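Local coordinates for protein kinase domain-containing protein (PDB 6Z3U) that probably acts as a cyclin-dependent serine/threonine protein kinase, the CDK7-type catalytic subunit of the CAK complex, transferring phosphate from ATP to protein substrates, at residues 90-95 with 157-162; 140-145 with 166-171; 262-267 with 364-369; 282-287 with 294-299. All coordinates share one frame; numbering follows the deposited sequence.

Interaction 1 of 4, residues 90-95 with 157-162; sequences RKYIKG and LISVFS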
loop_
_atom_site.group_PDB
_atom_site.type_symbol
_atom_site.label_atom_id
_atom_site.label_comp_id
_atom_site.label_asym_id
_atom_site.label_seq_id
_atom_site.Cartn_x
_atom_site.Cartn_y
_atom_site.Cartn_z
ATOM N N ARG B 90 -0.823 -20.418 16.234
ATOM C CA ARG B 90 -0.090 -21.511 16.861
ATOM C C ARG B 90 1.349 -21.598 16.375
ATOM O O ARG B 90 2.181 -22.217 17.047
ATOM C CB ARG B 90 -0.791 -22.848 16.601
ATOM C CG ARG B 90 -1.857 -23.202 17.627
ATOM C CD ARG B 90 -2.320 -24.657 17.507
ATOM N NE ARG B 90 -3.322 -24.850 16.457
ATOM C CZ ARG B 90 -3.080 -25.360 15.249
ATOM N NH1 ARG B 90 -1.859 -25.750 14.904
ATOM N NH2 ARG B 90 -4.076 -25.483 14.381
ATOM N N LYS B 91 1.663 -20.998 15.224
ATOM C CA LYS B 91 3.015 -21.083 14.685
ATOM C C LYS B 91 4.030 -20.338 15.541
ATOM O O LYS B 91 5.223 -20.648 15.472
ATOM C CB LYS B 91 3.038 -20.551 13.250
ATOM C CG LYS B 91 2.884 -21.648 12.206
ATOM C CD LYS B 91 2.940 -21.107 10.787
ATOM C CE LYS B 91 2.543 -22.179 9.782
ATOM N NZ LYS B 91 2.442 -21.652 8.394
ATOM N N TYR B 92 3.588 -19.377 16.348
ATOM C CA TYR B 92 4.489 -18.536 17.124
ATOM C C TYR B 92 4.041 -18.546 18.576
ATOM O O TYR B 92 2.860 -18.329 18.868
ATOM C CB TYR B 92 4.513 -17.115 16.558
ATOM C CG TYR B 92 4.874 -17.094 15.091
ATOM C CD1 TYR B 92 3.894 -16.955 14.116
ATOM C CD2 TYR B 92 6.189 -17.250 14.678
ATOM C CE1 TYR B 92 4.217 -16.951 12.772
ATOM C CE2 TYR B 92 6.523 -17.244 13.336
ATOM C CZ TYR B 92 5.533 -17.097 12.387
ATOM O OH TYR B 92 5.858 -17.095 11.050
ATOM N N ILE B 93 4.984 -18.801 19.478
ATOM C CA ILE B 93 4.714 -18.911 20.907
ATOM C C ILE B 93 5.034 -17.572 21.554
ATOM O O ILE B 93 6.161 -17.075 21.445
ATOM C CB ILE B 93 5.542 -20.041 21.538
ATOM C CG1 ILE B 93 5.123 -21.390 20.950
ATOM C CG2 ILE B 93 5.385 -20.032 23.050
ATOM C CD1 ILE B 93 6.163 -22.476 21.111
ATOM N N LYS B 94 4.058 -17.003 22.256
ATOM C CA LYS B 94 4.233 -15.692 22.868
ATOM C C LYS B 94 5.010 -15.816 24.173
ATOM O O LYS B 94 4.823 -16.768 24.936
ATOM C CB LYS B 94 2.872 -15.039 23.116
ATOM C CG LYS B 94 2.845 -13.544 22.820
ATOM C CD LYS B 94 1.448 -12.950 22.962
ATOM C CE LYS B 94 0.984 -12.911 24.409
ATOM N NZ LYS B 94 -0.403 -12.382 24.528
ATOM N N GLY B 95 5.894 -14.849 24.420
ATOM C CA GLY B 95 6.759 -14.856 25.585
ATOM C C GLY B 95 6.657 -13.563 26.375
ATOM O O GLY B 95 5.573 -13.024 26.604
ATOM N N LEU B 157 7.937 -8.129 7.947
ATOM C CA LEU B 157 6.655 -8.602 8.470
ATOM C C LEU B 157 6.572 -10.096 8.179
ATOM O O LEU B 157 6.335 -10.508 7.042
ATOM C CB LEU B 157 5.500 -7.831 7.844
ATOM C CG LEU B 157 4.100 -8.200 8.338
ATOM C CD1 LEU B 157 3.957 -7.925 9.822
ATOM C CD2 LEU B 157 3.048 -7.442 7.559
ATOM N N ILE B 158 6.785 -10.911 9.213
ATOM C CA ILE B 158 6.849 -12.356 9.013
ATOM C C ILE B 158 5.463 -12.933 8.759
ATOM O O ILE B 158 5.287 -13.788 7.882
ATOM C CB ILE B 158 7.526 -13.029 10.220
ATOM C CG1 ILE B 158 9.011 -12.665 10.247
ATOM C CG2 ILE B 158 7.310 -14.535 10.171
ATOM C CD1 ILE B 158 9.700 -12.967 11.556
ATOM N N SER B 159 4.464 -12.488 9.515
ATOM C CA SER B 159 3.127 -13.058 9.416
ATOM C C SER B 159 2.133 -12.102 10.058
ATOM O O SER B 159 2.507 -11.175 10.778
ATOM C CB SER B 159 3.070 -14.438 10.078
ATOM O OG SER B 159 1.748 -14.941 10.107
ATOM N N VAL B 160 0.853 -12.346 9.781
ATOM C CA VAL B 160 -0.248 -11.584 10.359
ATOM C C VAL B 160 -1.367 -12.556 10.699
ATOM O O VAL B 160 -1.706 -13.428 9.893
ATOM C CB VAL B 160 -0.765 -10.493 9.401
ATOM C CG1 VAL B 160 -1.918 -9.726 10.032
ATOM C CG2 VAL B 160 0.355 -9.547 9.024
ATOM N N PHE B 161 -1.941 -12.408 11.890
ATOM C CA PHE B 161 -3.072 -13.227 12.295
ATOM C C PHE B 161 -3.948 -12.419 13.240
ATOM O O PHE B 161 -3.494 -11.470 13.884
ATOM C CB PHE B 161 -2.617 -14.527 12.971
ATOM C CG PHE B 161 -1.827 -14.312 14.233
ATOM C CD1 PHE B 161 -2.471 -14.132 15.448
ATOM C CD2 PHE B 161 -0.442 -14.299 14.208
ATOM C CE1 PHE B 161 -1.748 -13.933 16.610
ATOM C CE2 PHE B 161 0.284 -14.103 15.369
ATOM C CZ PHE B 161 -0.370 -13.921 16.571
ATOM N N SER B 162 -5.213 -12.817 13.324
ATOM C CA SER B 162 -6.182 -12.164 14.190
ATOM C C SER B 162 -6.293 -12.927 15.503
ATOM O O SER B 162 -6.230 -14.160 15.527
ATOM C CB SER B 162 -7.547 -12.079 13.507
ATOM O OG SER B 162 -8.031 -13.370 13.188
#
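The ring of Tyr92 meets Ile158 and Ser159 at an oblique angle. Over one of its faces, displaced toward the rim, lies CB of the preceding Lys91, 3.7 Å above the ring plane. The far end of the ring does the touching. Tyr92 CZ lies 3.8 Å from Ile158 CG2, and the hydroxyl approaches the same methyl. Along one side, Tyr92 CE1 is 3.9 Å from Ser159 CB. Tyr92 CG stands anti to its own carbonyl carbon (chi1 -55°), which sends the ring out from its strand toward 157-162. The backbones stay well apart, with 9.6 Å between the CA atoms of Tyr92 and Ser159.

A classic beta bulge sets Ile158 and Ser159 together opposite Val171 of strand 168-172. This is why two successive residues can turn their CB atoms toward the tyrosine. Ile158 CG1 is anti to the carbonyl carbon (chi1 -69°), leaving CG2 as the branch presented to the ring. The hydroxyl of Ser159 is hydrogen-bonded to Glu88 of helix 80-89. Val160 points away and packs on Phe181 of the cyclin subunit.

Strands 92-99 and 157-162 are the two outermost strands of the N-lobe sheet within this chain. Tyr92 reaches across between them and also touches Val171. With an alanine in place of Tyr92, a gap would probably open beside Ile158 and Ser159, and the two outermost strands would lose this bridge. No hydrogen bond joins the segments, so the link is one of van der Waals packing, made at the surface and not in a buried core.

Interaction 2 of 4, residues 140-145 with 166-171; sequences RELKYL and QNLNLV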
loop_
_atom_site.group_PDB
_atom_site.type_symbol
_atom_site.label_atom_id
_atom_site.label_comp_id
_atom_site.label_asym_id
_atom_site.label_seq_id
_atom_site.Cartn_x
_atom_site.Cartn_y
_atom_site.Cartn_z
ATOM N N ARG B 140 -1.975 1.302 7.290
ATOM C CA ARG B 140 -0.788 1.605 6.498
ATOM C C ARG B 140 0.312 0.580 6.740
ATOM O O ARG B 140 0.927 0.080 5.790
ATOM C CB ARG B 140 -0.293 3.017 6.818
ATOM C CG ARG B 140 -1.152 4.121 6.219
ATOM C CD ARG B 140 -0.895 5.470 6.867
ATOM N NE ARG B 140 -1.618 6.538 6.181
ATOM C CZ ARG B 140 -1.992 7.682 6.745
ATOM N NH1 ARG B 140 -1.729 7.919 8.025
ATOM N NH2 ARG B 140 -2.640 8.590 6.028
ATOM N N GLU B 141 0.584 0.261 8.007
ATOM C CA GLU B 141 1.611 -0.729 8.308
ATOM C C GLU B 141 1.281 -2.065 7.654
ATOM O O GLU B 141 2.144 -2.705 7.047
ATOM C CB GLU B 141 1.758 -0.890 9.823
ATOM C CG GLU B 141 2.415 0.296 10.522
ATOM C CD GLU B 141 3.548 -0.117 11.445
ATOM O OE1 GLU B 141 3.261 -0.629 12.547
ATOM O OE2 GLU B 141 4.724 0.080 11.071
ATOM N N LEU B 142 0.025 -2.495 7.763
ATOM C CA LEU B 142 -0.368 -3.783 7.200
ATOM C C LEU B 142 -0.150 -3.817 5.693
ATOM O O LEU B 142 0.262 -4.843 5.139
ATOM C CB LEU B 142 -1.832 -4.062 7.542
ATOM C CG LEU B 142 -2.252 -5.518 7.742
ATOM C CD1 LEU B 142 -1.313 -6.226 8.701
ATOM C CD2 LEU B 142 -3.683 -5.578 8.259
ATOM N N LYS B 143 -0.425 -2.704 5.013
ATOM C CA LYS B 143 -0.304 -2.659 3.562
ATOM C C LYS B 143 1.151 -2.575 3.119
ATOM O O LYS B 143 1.609 -3.390 2.311
ATOM C CB LYS B 143 -1.095 -1.465 3.020
ATOM C CG LYS B 143 -0.970 -1.240 1.518
ATOM C CD LYS B 143 -1.675 0.047 1.092
ATOM C CE LYS B 143 -1.557 0.284 -0.407
ATOM N NZ LYS B 143 -2.116 1.606 -0.812
ATOM N N TYR B 144 1.897 -1.601 3.641
ATOM C CA TYR B 144 3.197 -1.277 3.066
ATOM C C TYR B 144 4.310 -2.182 3.576
ATOM O O TYR B 144 5.269 -2.443 2.840
ATOM C CB TYR B 144 3.525 0.190 3.338
ATOM C CG TYR B 144 2.579 1.137 2.636
ATOM C CD1 TYR B 144 2.340 1.022 1.271
ATOM C CD2 TYR B 144 1.911 2.131 3.334
ATOM C CE1 TYR B 144 1.472 1.878 0.621
ATOM C CE2 TYR B 144 1.039 2.993 2.692
ATOM C CZ TYR B 144 0.825 2.861 1.335
ATOM O OH TYR B 144 -0.041 3.714 0.691
ATOM N N LEU B 145 4.215 -2.671 4.813
ATOM C CA LEU B 145 5.216 -3.620 5.291
ATOM C C LEU B 145 5.194 -4.897 4.459
ATOM O O LEU B 145 6.241 -5.503 4.205
ATOM C CB LEU B 145 4.988 -3.930 6.770
ATOM C CG LEU B 145 5.343 -2.809 7.751
ATOM C CD1 LEU B 145 4.985 -3.214 9.172
ATOM C CD2 LEU B 145 6.816 -2.449 7.660
ATOM N N GLN B 166 -10.440 -10.419 18.809
ATOM C CA GLN B 166 -10.640 -9.571 17.635
ATOM C C GLN B 166 -9.617 -8.439 17.578
ATOM O O GLN B 166 -9.927 -7.311 17.191
ATOM C CB GLN B 166 -12.066 -9.021 17.601
ATOM C CG GLN B 166 -13.131 -10.107 17.646
ATOM C CD GLN B 166 -12.988 -11.116 16.519
ATOM O OE1 GLN B 166 -12.999 -10.756 15.341
ATOM N NE2 GLN B 166 -12.847 -12.388 16.879
ATOM N N ASN B 167 -8.383 -8.746 17.964
ATOM C CA ASN B 167 -7.274 -7.810 17.873
ATOM C C ASN B 167 -6.328 -8.235 16.760
ATOM O O ASN B 167 -6.286 -9.400 16.355
ATOM C CB ASN B 167 -6.517 -7.718 19.201
ATOM C CG ASN B 167 -7.073 -6.642 20.112
ATOM O OD1 ASN B 167 -8.165 -6.118 19.880
ATOM N ND2 ASN B 167 -6.319 -6.296 21.148
ATOM N N LEU B 168 -5.566 -7.267 16.263
ATOM C CA LEU B 168 -4.640 -7.486 15.161
ATOM C C LEU B 168 -3.243 -7.748 15.708
ATOM O O LEU B 168 -2.778 -7.039 16.608
ATOM C CB LEU B 168 -4.626 -6.279 14.227
ATOM C CG LEU B 168 -3.819 -6.431 12.939
ATOM C CD1 LEU B 168 -4.380 -7.555 12.085
ATOM C CD2 LEU B 168 -3.805 -5.122 12.167
ATOM N N ASN B 169 -2.576 -8.759 15.160
ATOM C CA ASN B 169 -1.248 -9.152 15.609
ATOM C C ASN B 169 -0.292 -9.156 14.428
ATOM O O ASN B 169 -0.609 -9.707 13.369
ATOM C CB ASN B 169 -1.268 -10.535 16.269
ATOM C CG ASN B 169 -2.175 -10.589 17.479
ATOM O OD1 ASN B 169 -3.368 -10.859 17.358
ATOM N ND2 ASN B 169 -1.613 -10.329 18.655
ATOM N N LEU B 170 0.872 -8.541 14.614
ATOM C CA LEU B 170 1.916 -8.493 13.601
ATOM C C LEU B 170 3.128 -9.261 14.105
ATOM O O LEU B 170 3.724 -8.890 15.122
ATOM C CB LEU B 170 2.310 -7.053 13.284
ATOM C CG LEU B 170 1.192 -6.104 12.859
ATOM C CD1 LEU B 170 1.781 -4.749 12.497
ATOM C CD2 LEU B 170 0.397 -6.681 11.703
ATOM N N VAL B 171 3.501 -10.313 13.387
ATOM C CA VAL B 171 4.705 -11.077 13.692
ATOM C C VAL B 171 5.842 -10.435 12.908
ATOM O O VAL B 171 5.889 -10.528 11.679
ATOM C CB VAL B 171 4.541 -12.557 13.337
ATOM C CG1 VAL B 171 5.745 -13.350 13.813
ATOM C CG2 VAL B 171 3.256 -13.109 13.940
#
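Leu142 of helix 140-145 divides its two methyls between Leu168 and Leu170 of the strand. Its CB points neither at the strand nor away from it, and the side chain bends inward beyond it. At CG the side chain forks. One branch, CD1, lies 3.5 Å from CD2 of Leu170; these two side chains cross obliquely. The other branch, CD2, meets CD2 of Leu168 tip to tip at 3.9 Å. Leu168 holds CG anti to its backbone N (chi1 -173°), and this extends its methyls toward the helix. Val160 of strand 157-162 adds to the apolar patch around Leu142 and Leu168. Phe181 of the cyclin subunit also packs on Leu168.

Segment 140-145 is part of the kinase C-helix; the axis of this segment passes 10.8 Å from that of strand 168-171. Glu141 OE1 comes within 4.4 Å of Leu170 CD1, a loose contact. Its OE1 forms a salt bridge with Lys122, a predicted ATP-binding residue, and its OE2 accepts a hydrogen bond from the backbone N of Phe239 in the DFG motif. This is the C-helix-in arrangement of active kinases. No hydrogen bond crosses between the segments, and the closest contacts are between leucine methyls. These pack the helix on the sheet, while the directional bonds of Glu141 are made to other parts of the site.

Interaction 3 of 4, residues 262-267 with 364-369; sequences RPPELL and LQLDPK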
loop_
_atom_site.group_PDB
_atom_site.type_symbol
_atom_site.label_atom_id
_atom_site.label_comp_id
_atom_site.label_asym_id
_atom_site.label_seq_id
_atom_site.Cartn_x
_atom_site.Cartn_y
_atom_site.Cartn_z
ATOM N N ARG B 262 10.906 17.825 9.157
ATOM C CA ARG B 262 9.950 18.175 8.109
ATOM C C ARG B 262 10.621 19.079 7.080
ATOM O O ARG B 262 11.274 20.057 7.458
ATOM C CB ARG B 262 8.748 18.906 8.700
ATOM C CG ARG B 262 7.494 18.849 7.840
ATOM C CD ARG B 262 6.420 19.808 8.343
ATOM N NE ARG B 262 6.175 19.716 9.780
ATOM C CZ ARG B 262 5.452 18.774 10.373
ATOM N NH1 ARG B 262 4.887 17.812 9.659
ATOM N NH2 ARG B 262 5.295 18.798 11.690
ATOM N N PRO B 263 10.483 18.800 5.786
ATOM C CA PRO B 263 11.112 19.662 4.779
ATOM C C PRO B 263 10.378 20.984 4.665
ATOM O O PRO B 263 9.227 21.107 5.112
ATOM C CB PRO B 263 10.993 18.841 3.487
ATOM C CG PRO B 263 9.799 17.988 3.700
ATOM C CD PRO B 263 9.769 17.666 5.171
ATOM N N PRO B 264 11.003 21.998 4.060
ATOM C CA PRO B 264 10.334 23.308 3.972
ATOM C C PRO B 264 9.057 23.284 3.150
ATOM O O PRO B 264 8.097 23.986 3.491
ATOM C CB PRO B 264 11.410 24.209 3.346
ATOM C CG PRO B 264 12.376 23.273 2.688
ATOM C CD PRO B 264 12.374 22.033 3.522
ATOM N N GLU B 265 9.015 22.504 2.067
ATOM C CA GLU B 265 7.817 22.491 1.235
ATOM C C GLU B 265 6.609 21.980 2.011
ATOM O O GLU B 265 5.483 22.429 1.772
ATOM C CB GLU B 265 8.055 21.654 -0.026
ATOM C CG GLU B 265 8.311 20.166 0.198
ATOM C CD GLU B 265 9.789 19.808 0.199
ATOM O OE1 GLU B 265 10.616 20.661 0.587
ATOM O OE2 GLU B 265 10.123 18.670 -0.197
ATOM N N LEU B 266 6.821 21.059 2.955
ATOM C CA LEU B 266 5.719 20.591 3.790
ATOM C C LEU B 266 5.382 21.610 4.872
ATOM O O LEU B 266 4.207 21.800 5.205
ATOM C CB LEU B 266 6.066 19.239 4.413
ATOM C CG LEU B 266 5.473 18.005 3.726
ATOM C CD1 LEU B 266 5.641 18.065 2.215
ATOM C CD2 LEU B 266 6.102 16.733 4.275
ATOM N N LEU B 267 6.398 22.282 5.421
ATOM C CA LEU B 267 6.137 23.371 6.355
ATOM C C LEU B 267 5.287 24.453 5.706
ATOM O O LEU B 267 4.494 25.115 6.386
ATOM C CB LEU B 267 7.457 23.967 6.853
ATOM C CG LEU B 267 8.269 23.132 7.849
ATOM C CD1 LEU B 267 9.712 23.584 7.874
ATOM C CD2 LEU B 267 7.669 23.217 9.243
ATOM N N LEU B 364 19.886 18.696 1.688
ATOM C CA LEU B 364 19.235 19.824 2.342
ATOM C C LEU B 364 19.087 21.007 1.391
ATOM O O LEU B 364 19.280 22.163 1.773
ATOM C CB LEU B 364 20.008 20.236 3.592
ATOM C CG LEU B 364 20.229 19.118 4.614
ATOM C CD1 LEU B 364 20.909 19.660 5.867
ATOM C CD2 LEU B 364 18.918 18.430 4.966
ATOM N N GLN B 365 18.749 20.726 0.137
ATOM C CA GLN B 365 18.402 21.776 -0.808
ATOM C C GLN B 365 16.980 22.249 -0.539
ATOM O O GLN B 365 16.064 21.435 -0.386
ATOM C CB GLN B 365 18.533 21.276 -2.245
ATOM C CG GLN B 365 19.957 20.936 -2.650
ATOM C CD GLN B 365 20.869 22.143 -2.596
ATOM O OE1 GLN B 365 20.730 23.078 -3.384
ATOM N NE2 GLN B 365 21.802 22.133 -1.654
ATOM N N LEU B 366 16.798 23.568 -0.491
ATOM C CA LEU B 366 15.487 24.122 -0.171
ATOM C C LEU B 366 14.450 23.708 -1.207
ATOM O O LEU B 366 13.396 23.159 -0.864
ATOM C CB LEU B 366 15.582 25.643 -0.070
ATOM C CG LEU B 366 16.504 26.142 1.044
ATOM C CD1 LEU B 366 16.803 27.618 0.872
ATOM C CD2 LEU B 366 15.880 25.877 2.405
ATOM N N ASP B 367 14.733 23.956 -2.476
ATOM C CA ASP B 367 13.807 23.576 -3.536
ATOM C C ASP B 367 13.865 22.066 -3.727
ATOM O O ASP B 367 14.920 21.541 -4.105
ATOM C CB ASP B 367 14.167 24.301 -4.826
ATOM C CG ASP B 367 13.100 24.162 -5.888
ATOM O OD1 ASP B 367 12.214 23.295 -5.741
ATOM O OD2 ASP B 367 13.145 24.931 -6.870
ATOM N N PRO B 368 12.778 21.326 -3.483
ATOM C CA PRO B 368 12.853 19.860 -3.606
ATOM C C PRO B 368 13.217 19.386 -4.998
ATOM O O PRO B 368 13.672 18.244 -5.146
ATOM C CB PRO B 368 11.446 19.395 -3.203
ATOM C CG PRO B 368 10.572 20.581 -3.399
ATOM C CD PRO B 368 11.424 21.781 -3.118
ATOM N N LYS B 369 13.026 20.219 -6.022
ATOM C CA LYS B 369 13.363 19.810 -7.381
ATOM C C LYS B 369 14.866 19.627 -7.560
ATOM O O LYS B 369 15.294 18.733 -8.299
ATOM C CB LYS B 369 12.822 20.837 -8.375
ATOM C CG LYS B 369 11.303 20.945 -8.373
ATOM C CD LYS B 369 10.812 22.058 -9.283
ATOM C CE LYS B 369 11.014 23.433 -8.656
ATOM N NZ LYS B 369 10.705 24.551 -9.603
#
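Glu265 and Pro368 make the main van der Waals contact, their side chains coming from opposite directions. The carboxylate lies against the proline ring, with Glu265 CD 3.8 Å from Pro368 CG and Glu265 OE2 3.4 Å from Pro368 CB. Glu265 CG sits between its backbone N and carbonyl carbon (chi1 64°), and a bend at chi2 turns the carboxylate toward the proline. Nearby, Pro264 CG rests 3.7 Å from the carbonyl O of Leu366. The side chains of Pro264 and Leu366 touch more loosely.

The polar links run through Arg371. It forms a salt bridge with Glu265 OE1 and donates hydrogen bonds to the carbonyls of Gln365 and Leu366. With an alanine here in place of Glu265, Arg371 would probably lose its carboxylate mate and Pro368 the group that covers its ring. Within 364-369, Lys369 N donates to Asp367 OD1 at 3.2 Å, closing an Asx turn. Gly39 of the RING-type subunit packs on both Glu265 and Pro368.

Pro263, at the N-cap position, precedes the short helix 264-267. The sequence Pro-Pro-Glu is the CDK form of the APE motif that ends the activation segment, and its glutamate paired with an arginine of the C lobe is a hallmark of the protein kinase fold.

Interaction 4 of 4, residues 282-287 with 294-299; sequences VGMVFA and PFLPGN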
loop_
_atom_site.group_PDB
_atom_site.type_symbol
_atom_site.label_atom_id
_atom_site.label_comp_id
_atom_site.label_asym_id
_atom_site.label_seq_id
_atom_site.Cartn_x
_atom_site.Cartn_y
_atom_site.Cartn_z
ATOM N N VAL B 282 16.242 12.393 5.802
ATOM C CA VAL B 282 17.525 11.699 5.846
ATOM C C VAL B 282 18.650 12.693 6.087
ATOM O O VAL B 282 19.555 12.451 6.896
ATOM C CB VAL B 282 17.742 10.900 4.551
ATOM C CG1 VAL B 282 19.179 10.434 4.449
ATOM C CG2 VAL B 282 16.795 9.720 4.510
ATOM N N GLY B 283 18.610 13.833 5.395
ATOM C CA GLY B 283 19.616 14.854 5.623
ATOM C C GLY B 283 19.681 15.291 7.073
ATOM O O GLY B 283 20.761 15.558 7.603
ATOM N N MET B 284 18.525 15.370 7.736
ATOM C CA MET B 284 18.510 15.749 9.147
ATOM C C MET B 284 19.020 14.623 10.037
ATOM O O MET B 284 19.666 14.890 11.058
ATOM C CB MET B 284 17.101 16.167 9.562
ATOM C CG MET B 284 16.658 17.486 8.947
ATOM S SD MET B 284 17.716 18.851 9.466
ATOM C CE MET B 284 17.497 20.000 8.113
ATOM N N VAL B 285 18.740 13.368 9.679
ATOM C CA VAL B 285 19.322 12.247 10.411
ATOM C C VAL B 285 20.828 12.201 10.190
ATOM O O VAL B 285 21.601 11.951 11.122
ATOM C CB VAL B 285 18.646 10.928 9.995
ATOM C CG1 VAL B 285 19.404 9.743 10.557
ATOM C CG2 VAL B 285 17.201 10.904 10.463
ATOM N N PHE B 286 21.268 12.447 8.956
ATOM C CA PHE B 286 22.699 12.531 8.685
ATOM C C PHE B 286 23.338 13.615 9.542
ATOM O O PHE B 286 24.341 13.375 10.224
ATOM C CB PHE B 286 22.919 12.812 7.197
ATOM C CG PHE B 286 24.336 12.612 6.727
ATOM C CD1 PHE B 286 25.324 12.152 7.579
ATOM C CD2 PHE B 286 24.677 12.909 5.418
ATOM C CE1 PHE B 286 26.621 11.982 7.132
ATOM C CE2 PHE B 286 25.971 12.741 4.965
ATOM C CZ PHE B 286 26.944 12.278 5.824
ATOM N N ALA B 287 22.754 14.814 9.535
ATOM C CA ALA B 287 23.312 15.909 10.320
ATOM C C ALA B 287 23.272 15.594 11.806
ATOM O O ALA B 287 24.222 15.896 12.536
ATOM C CB ALA B 287 22.557 17.205 10.029
ATOM N N PRO B 294 19.936 17.017 17.571
ATOM C CA PRO B 294 19.091 17.448 16.451
ATOM C C PRO B 294 19.621 18.731 15.826
ATOM O O PRO B 294 20.016 19.669 16.522
ATOM C CB PRO B 294 17.715 17.656 17.095
ATOM C CG PRO B 294 17.758 16.882 18.376
ATOM C CD PRO B 294 19.182 16.931 18.835
ATOM N N PHE B 295 19.650 18.756 14.492
ATOM C CA PHE B 295 20.179 19.919 13.787
ATOM C C PHE B 295 19.290 21.137 14.009
ATOM O O PHE B 295 19.750 22.182 14.484
ATOM C CB PHE B 295 20.311 19.608 12.295
ATOM C CG PHE B 295 20.966 20.705 11.494
ATOM C CD1 PHE B 295 21.788 21.640 12.100
ATOM C CD2 PHE B 295 20.746 20.802 10.130
ATOM C CE1 PHE B 295 22.384 22.643 11.362
ATOM C CE2 PHE B 295 21.339 21.805 9.388
ATOM C CZ PHE B 295 22.157 22.726 10.005
ATOM N N LEU B 296 18.001 21.018 13.667
ATOM C CA LEU B 296 17.026 22.096 13.783
ATOM C C LEU B 296 15.865 21.601 14.646
ATOM O O LEU B 296 14.853 21.124 14.120
ATOM C CB LEU B 296 16.514 22.535 12.411
ATOM C CG LEU B 296 17.578 22.799 11.349
ATOM C CD1 LEU B 296 16.926 23.048 9.997
ATOM C CD2 LEU B 296 18.451 23.971 11.751
ATOM N N PRO B 297 15.984 21.699 15.971
ATOM C CA PRO B 297 14.888 21.244 16.852
ATOM C C PRO B 297 13.926 22.376 17.201
ATOM O O PRO B 297 13.891 22.903 18.324
ATOM C CB PRO B 297 15.651 20.713 18.069
ATOM C CG PRO B 297 16.996 21.422 18.050
ATOM C CD PRO B 297 17.130 22.177 16.752
ATOM N N GLY B 298 13.127 22.771 16.214
ATOM C CA GLY B 298 12.136 23.805 16.443
ATOM C C GLY B 298 10.963 23.275 17.248
ATOM O O GLY B 298 10.548 22.125 17.103
ATOM N N ASN B 299 10.431 24.131 18.116
ATOM C CA ASN B 299 9.279 23.778 18.933
ATOM C C ASN B 299 7.952 24.140 18.279
ATOM O O ASN B 299 6.907 23.664 18.733
ATOM C CB ASN B 299 9.378 24.466 20.298
ATOM C CG ASN B 299 10.664 24.130 21.026
ATOM O OD1 ASN B 299 11.404 25.018 21.447
ATOM N ND2 ASN B 299 10.941 22.838 21.171
#
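Met284 and Phe295 cross at a slant, with the thioether sulfur at the edge of the ring. SD lies 5.0 Å from the ring centroid and 77° off the ring normal, close to the ring plane. The nearest ring atom is Phe295 CD2, 3.7 Å from Met284 SD. Met284 keeps CG anti to its carbonyl carbon and then bends at chi2 (-62°), which brings the sulfur round to the ring. The chain continues past the edge to Leu296. There Met284 CE lies 3.6 Å from Leu296 CD1, again at a slant.

The approach of Met284 SD to Phe295 is a Met-aromatic contact. It joins helix 276-291, the central F-helix of the kinase C lobe, to the loop that leads into helix 301-311. The contact is buried, and neither segment is in contact with the cyclin or the RING-type subunit.

Phe295 holds its ring anti to the backbone N (chi1 -175°), and its CB is directed toward the helix. Ala287, three residues beyond Met284, sets its CB 4.0 Å from Phe295 CB and approaches the ring obliquely. One ring face is covered from within the loop: Leu296 CD2 stands 4.0 Å above the ring centre. Phe349 of helix 342-349 meets the Phe295 ring edge-to-face, and it also touches Ala287.

Beyond the hydrophobic pair the loop makes an inverse gamma turn centred on Pro297. The bond from Gly298 N to Leu296 O that spans it is weak. The side chain of Gln304, on helix 301-311, is hydrogen-bonded to both of these backbone atoms.

Overall arrangement
Interactions 1 and 2 belong to the N lobe, where strands 157-162 and 168-172 are neighbours in one sheet. They share the bulge: Ile158 N lies 2.7 Å from Val171 O, and Ser159 O lies 2.9 Å from Val171 N. Interaction 2 borders the predicted ATP site, with Glu141 about 3 Å from Lys122 between side chains. In the same terms, Ile158 of interaction 1 is about 11 Å from Lys122. Interactions 3 and 4 lie in the C lobe, their centres 13 Å apart. Leu364 joins them, its CD2 being 3.8 Å from Met284 CE. The side chain of Met284 is about 11 Å from that of Asp220, the predicted proton acceptor. The centres of interactions 1 and 3 are 40 Å apart.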